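Local coordinates for 4-alpha-glucanotransferase (Streptococcus agalactiae, PDB 6M6T), which is an amylomaltase, also called disproportionating enzyme, a glucanotransferase built on a TIM-barrel fold that holds glycan in its pockets, at residues K4-G8 / T491-R496; W199-K203 / K288-Y292. All coordinates share one frame; numbering follows the deposited sequence.

Contact 1. Residues K4-G8 / T491-R496; sequences KRASG and TTIYNR
Arg5 and Arg496 lay their guanidinium groups face against face, with centres 3.7 Å apart and planes inclined by 26°. The overlap is offset: NH2 of Arg5 sits toward the rim of the Arg496 group. Flat, delocalised cations can stack in this way when each turns its N-H groups outward to acceptors, and here both do. Arg5 NH2 donates to the backbone O of Tyr494 at 3.1 Å, lying in the carbonyl plane, although the oxygen is tilted 22° out of the guanidinium plane. A weak second bond from Arg5 NE reaches the same Tyr494 O at 3.4 Å. At the edge of the group, in its plane, lies the backbone O of Asn495, which also meets Arg5 CB at 3.5 Å. A bend at chi3 (73°) turns the end of the Arg5 chain toward Tyr494 O, while the methylenes of Arg496 pass beside the backbone of Ala6.

That acceptor is presented by a helix end. Helix 481-493 closes in a Schellman motif: Arg496 N bonds to Thr491 O at 3.0 Å, Asn495 N bonds to Thr492 O, and Asn495 takes the positive phi that asparagine tolerates well. Further out, Arg496 NH1 donates to Tyr437 O, while Thr491 OG1 bonds to Leu487 O and Gln41 NE2. Ser7, small enough for its buried place on strand 6-10, pairs through its backbone with Lys42 and Phe43.

The contact thus joins the first strand of the barrel to the end of the last helix. Tyr494 O lies just past the C-terminus of the helix, where the dipole is negative; this, with the outer acceptors, probably offsets the mutual repulsion of the two stacked arginines.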
loop_
_atom_site.group_PDB
_atom_site.type_symbol
_atom_site.label_atom_id
_atom_site.label_comp_id
_atom_site.label_asym_id
_atom_site.label_seq_id
_atom_site.Cartn_x
_atom_site.Cartn_y
_atom_site.Cartn_z
ATOM N N LYS A 4 -23.753 8.417 -7.006
ATOM C CA LYS A 4 -23.538 9.258 -5.826
ATOM C C LYS A 4 -22.089 9.714 -5.748
ATOM O O LYS A 4 -21.179 8.882 -5.742
ATOM C CB LYS A 4 -23.903 8.483 -4.562
ATOM C CG LYS A 4 -23.781 9.256 -3.248
ATOM C CD LYS A 4 -24.818 10.392 -3.113
ATOM C CE LYS A 4 -26.123 9.913 -2.463
ATOM N NZ LYS A 4 -27.291 10.432 -3.259
ATOM N N ARG A 5 -21.875 11.027 -5.687
ATOM C CA ARG A 5 -20.531 11.574 -5.571
ATOM C C ARG A 5 -20.044 11.486 -4.127
ATOM O O ARG A 5 -20.822 11.293 -3.197
ATOM C CB ARG A 5 -20.484 13.019 -6.053
ATOM C CG ARG A 5 -20.419 13.178 -7.563
ATOM C CD ARG A 5 -20.943 14.547 -8.011
ATOM N NE ARG A 5 -20.017 15.633 -7.704
ATOM C CZ ARG A 5 -19.172 16.147 -8.590
ATOM N NH1 ARG A 5 -19.164 15.666 -9.826
ATOM N NH2 ARG A 5 -18.352 17.134 -8.249
ATOM N N ALA A 6 -18.729 11.597 -3.957
ATOM C CA ALA A 6 -18.070 11.375 -2.674
ATOM C C ALA A 6 -16.619 11.835 -2.783
ATOM O O ALA A 6 -16.134 12.206 -3.858
ATOM C CB ALA A 6 -18.136 9.911 -2.246
ATOM N N SER A 7 -15.928 11.814 -1.643
ATOM C CA SER A 7 -14.532 12.213 -1.586
ATOM C C SER A 7 -13.863 11.475 -0.437
ATOM O O SER A 7 -14.514 10.818 0.389
ATOM C CB SER A 7 -14.363 13.725 -1.422
ATOM O OG SER A 7 -14.105 14.062 -0.073
ATOM N N GLY A 8 -12.537 11.558 -0.426
ATOM C CA GLY A 8 -11.763 10.833 0.563
ATOM C C GLY A 8 -10.378 11.419 0.668
ATOM O O GLY A 8 -9.980 12.294 -0.101
ATOM N N THR A 491 -15.920 20.084 0.064
ATOM C CA THR A 491 -16.770 18.904 -0.029
ATOM C C THR A 491 -18.249 19.283 -0.138
ATOM O O THR A 491 -19.015 18.593 -0.830
ATOM C CB THR A 491 -16.491 17.974 1.155
ATOM O OG1 THR A 491 -15.113 17.579 1.134
ATOM C CG2 THR A 491 -17.348 16.738 1.079
ATOM N N THR A 492 -18.663 20.390 0.492
ATOM C CA THR A 492 -20.061 20.836 0.407
ATOM C C THR A 492 -20.357 21.584 -0.900
ATOM O O THR A 492 -21.375 21.330 -1.549
ATOM C CB THR A 492 -20.412 21.727 1.606
ATOM O OG1 THR A 492 -19.719 21.270 2.771
ATOM C CG2 THR A 492 -21.906 21.678 1.890
ATOM N N ILE A 493 -19.494 22.523 -1.281
ATOM C CA ILE A 493 -19.713 23.335 -2.474
ATOM C C ILE A 493 -19.875 22.461 -3.709
ATOM O O ILE A 493 -20.715 22.733 -4.568
ATOM C CB ILE A 493 -18.557 24.339 -2.641
ATOM C CG1 ILE A 493 -18.597 25.382 -1.516
ATOM C CG2 ILE A 493 -18.595 24.998 -4.010
ATOM C CD1 ILE A 493 -19.634 26.465 -1.714
ATOM N N TYR A 494 -19.073 21.409 -3.839
ATOM C CA TYR A 494 -19.094 20.629 -5.069
ATOM C C TYR A 494 -19.879 19.341 -4.939
ATOM O O TYR A 494 -19.742 18.458 -5.792
ATOM C CB TYR A 494 -17.684 20.345 -5.530
ATOM C CG TYR A 494 -16.995 21.602 -5.930
ATOM C CD1 TYR A 494 -17.402 22.293 -7.051
ATOM C CD2 TYR A 494 -15.955 22.119 -5.175
ATOM C CE1 TYR A 494 -16.783 23.460 -7.438
ATOM C CE2 TYR A 494 -15.323 23.295 -5.551
ATOM C CZ TYR A 494 -15.745 23.963 -6.687
ATOM O OH TYR A 494 -15.130 25.131 -7.089
ATOM N N ASN A 495 -20.701 19.227 -3.892
ATOM C CA ASN A 495 -21.697 18.175 -3.720
ATOM C C ASN A 495 -21.102 16.769 -3.617
ATOM O O ASN A 495 -21.469 15.888 -4.395
ATOM C CB ASN A 495 -22.705 18.258 -4.860
ATOM C CG ASN A 495 -24.015 17.578 -4.536
ATOM O OD1 ASN A 495 -24.295 17.293 -3.380
ATOM N ND2 ASN A 495 -24.825 17.305 -5.565
ATOM N N ARG A 496 -20.238 16.539 -2.634
ATOM C CA ARG A 496 -19.615 15.210 -2.429
ATOM C C ARG A 496 -19.615 14.848 -0.942
ATOM O O ARG A 496 -18.666 14.250 -0.517
ATOM C CB ARG A 496 -18.159 15.285 -2.867
ATOM C CG ARG A 496 -17.956 15.620 -4.326
ATOM C CD ARG A 496 -16.712 14.932 -4.818
ATOM N NE ARG A 496 -16.160 15.611 -5.949
ATOM C CZ ARG A 496 -16.002 15.059 -7.117
ATOM N NH1 ARG A 496 -15.504 15.767 -8.095
ATOM N NH2 ARG A 496 -16.331 13.811 -7.319
#

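Contact 2. Residues W199-K203 / K288-Y292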
loop_
_atom_site.group_PDB
_atom_site.type_symbol
_atom_site.label_atom_id
_atom_site.label_comp_id
_atom_site.label_asym_id
_atom_site.label_seq_id
_atom_site.Cartn_x
_atom_site.Cartn_y
_atom_site.Cartn_z
ATOM N N TRP A 199 -6.419 -4.106 13.719
ATOM C CA TRP A 199 -6.833 -3.569 12.432
ATOM C C TRP A 199 -8.337 -3.709 12.229
ATOM O O TRP A 199 -8.986 -2.790 11.729
ATOM C CB TRP A 199 -6.103 -4.252 11.276
ATOM C CG TRP A 199 -6.897 -4.016 10.038
ATOM C CD1 TRP A 199 -7.796 -4.864 9.450
ATOM C CD2 TRP A 199 -6.943 -2.802 9.299
ATOM N NE1 TRP A 199 -8.378 -4.248 8.367
ATOM C CE2 TRP A 199 -7.869 -2.980 8.257
ATOM C CE3 TRP A 199 -6.281 -1.580 9.412
ATOM C CZ2 TRP A 199 -8.150 -1.984 7.341
ATOM C CZ3 TRP A 199 -6.548 -0.598 8.494
ATOM C CH2 TRP A 199 -7.476 -0.801 7.470
ATOM N N PHE A 200 -8.907 -4.859 12.566
ATOM C CA PHE A 200 -10.333 -5.008 12.334
ATOM C C PHE A 200 -11.143 -4.201 13.335
ATOM O O PHE A 200 -12.236 -3.730 12.998
ATOM C CB PHE A 200 -10.711 -6.489 12.324
ATOM C CG PHE A 200 -10.506 -7.141 10.958
ATOM C CD1 PHE A 200 -11.132 -6.613 9.823
ATOM C CD2 PHE A 200 -9.656 -8.232 10.800
ATOM C CE1 PHE A 200 -10.946 -7.168 8.581
ATOM C CE2 PHE A 200 -9.465 -8.798 9.567
ATOM C CZ PHE A 200 -10.118 -8.267 8.441
ATOM N N GLU A 201 -10.604 -3.963 14.539
ATOM C CA GLU A 201 -11.219 -2.968 15.415
ATOM C C GLU A 201 -11.298 -1.603 14.731
ATOM O O GLU A 201 -12.349 -0.947 14.738
ATOM C CB GLU A 201 -10.438 -2.863 16.721
ATOM C CG GLU A 201 -10.955 -3.770 17.830
ATOM C CD GLU A 201 -9.939 -3.923 18.951
ATOM O OE1 GLU A 201 -10.020 -4.930 19.698
ATOM O OE2 GLU A 201 -9.051 -3.035 19.061
ATOM N N LEU A 202 -10.183 -1.157 14.148
ATOM C CA LEU A 202 -10.176 0.135 13.466
ATOM C C LEU A 202 -11.137 0.151 12.273
ATOM O O LEU A 202 -11.894 1.112 12.076
ATOM C CB LEU A 202 -8.762 0.493 13.021
ATOM C CG LEU A 202 -8.758 1.865 12.346
ATOM C CD1 LEU A 202 -9.147 2.921 13.355
ATOM C CD2 LEU A 202 -7.418 2.201 11.713
ATOM N N LYS A 203 -11.111 -0.900 11.455
ATOM C CA LYS A 203 -12.020 -0.949 10.315
ATOM C C LYS A 203 -13.480 -0.959 10.767
ATOM O O LYS A 203 -14.338 -0.389 10.090
ATOM C CB LYS A 203 -11.700 -2.163 9.429
ATOM C CG LYS A 203 -12.775 -2.516 8.401
ATOM C CD LYS A 203 -12.193 -3.003 7.091
ATOM C CE LYS A 203 -13.296 -3.318 6.089
ATOM N NZ LYS A 203 -13.899 -4.653 6.328
ATOM N N LYS A 288 -12.110 -8.737 2.005
ATOM C CA LYS A 288 -12.408 -8.769 3.434
ATOM C C LYS A 288 -11.533 -7.801 4.228
ATOM O O LYS A 288 -11.991 -7.230 5.225
ATOM C CB LYS A 288 -12.277 -10.188 4.014
ATOM C CG LYS A 288 -12.832 -10.263 5.452
ATOM C CD LYS A 288 -12.518 -11.562 6.212
ATOM C CE LYS A 288 -12.759 -11.399 7.737
ATOM N NZ LYS A 288 -13.734 -12.381 8.307
ATOM N N MET A 289 -10.287 -7.587 3.803
ATOM C CA MET A 289 -9.427 -6.667 4.535
ATOM C C MET A 289 -9.920 -5.236 4.419
ATOM O O MET A 289 -9.644 -4.414 5.295
ATOM C CB MET A 289 -7.986 -6.770 4.029
ATOM C CG MET A 289 -7.110 -7.766 4.808
ATOM S SD MET A 289 -6.730 -7.316 6.529
ATOM C CE MET A 289 -6.036 -5.656 6.365
ATOM N N TYR A 290 -10.653 -4.921 3.363
ATOM C CA TYR A 290 -10.972 -3.540 3.050
ATOM C C TYR A 290 -12.440 -3.422 2.681
ATOM O O TYR A 290 -13.206 -4.395 2.736
ATOM C CB TYR A 290 -10.065 -3.035 1.926
ATOM C CG TYR A 290 -8.609 -3.310 2.221
ATOM C CD1 TYR A 290 -7.993 -2.775 3.356
ATOM C CD2 TYR A 290 -7.855 -4.122 1.398
ATOM C CE1 TYR A 290 -6.654 -3.020 3.636
ATOM C CE2 TYR A 290 -6.515 -4.379 1.677
ATOM C CZ TYR A 290 -5.925 -3.827 2.792
ATOM O OH TYR A 290 -4.600 -4.082 3.048
ATOM N N ASP A 291 -12.836 -2.198 2.347
ATOM C CA ASP A 291 -14.144 -1.925 1.768
ATOM C C ASP A 291 -14.058 -1.695 0.260
ATOM O O ASP A 291 -14.996 -2.028 -0.479
ATOM C CB ASP A 291 -14.777 -0.698 2.442
ATOM C CG ASP A 291 -14.773 -0.774 3.984
ATOM O OD1 ASP A 291 -15.476 -1.641 4.559
ATOM O OD2 ASP A 291 -14.075 0.048 4.628
ATOM N N TYR A 292 -12.937 -1.153 -0.210
ATOM C CA TYR A 292 -12.686 -0.956 -1.626
ATOM C C TYR A 292 -11.237 -1.328 -1.884
ATOM O O TYR A 292 -10.343 -0.775 -1.244
ATOM C CB TYR A 292 -12.950 0.503 -2.049
ATOM C CG TYR A 292 -14.364 0.767 -2.487
ATOM C CD1 TYR A 292 -15.378 0.935 -1.563
ATOM C CD2 TYR A 292 -14.690 0.832 -3.833
ATOM C CE1 TYR A 292 -16.672 1.161 -1.958
ATOM C CE2 TYR A 292 -15.996 1.064 -4.248
ATOM C CZ TYR A 292 -16.980 1.225 -3.304
ATOM O OH TYR A 292 -18.275 1.452 -3.711
#
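The methyl CE of Met289 rests over one face of the Trp199 indole, 3.6 Å from the centroid of the five-membered ring, a CH-pi contact. Lys203 CB covers the opposite face, so the ring is sandwiched between a flexible thioether and an aliphatic stem. Bends at chi2 and chi3 fold the Met289 chain back to the indole, although its CB points away from residues 199-203. The sulfur lies oblique to two rings, 4.4 Å from the Trp199 five-membered ring centroid and 4.8 Å from that of Phe200: Met-aromatic contacts with both. Phe200 turns its edge to the backbone O of Lys288, with CE1 at 3.5 Å.

Helix 182-208 thus packs on the end of helix 277-289, where the chain turns into barrel strand 292-295, next to strand 212-217. Trp199 NE1 gives a weak bond to Met289 O (3.3 Å, 135° at the hydrogen), and Lys203 NZ an equally weak one to Lys288 O. Lys203 and Asp291 run past each other in opposite directions, making a long salt bridge of 3.8 Å from NZ to OD1. Asp291 OD2 takes a hydrogen bond from Ile213 N.

Dispersion and ring polarisability therefore probably carry most of the grip, while long polar bonds add modest direction.

Both contacts bring a helix end against another part of the barrel framework, and in both backbone carbonyls there accept side-chain N-H groups. The centre of contact 1 lies farther out, about 25 Å from the centre of the chain, and the contact ties the chain termini together through strand 6-10 and helix 481-493; contact 2, its centre about 14 Å from that of the chain, joins two helices, the second leading into strand 292-295. The contacts share no element and do not touch, their nearest atoms being about 8 Å apart, and contact 2 is nested within the chain loop closed by contact 1. Each is partly buried, yet stacked arginines dominate one and aromatic rings with methionine the other.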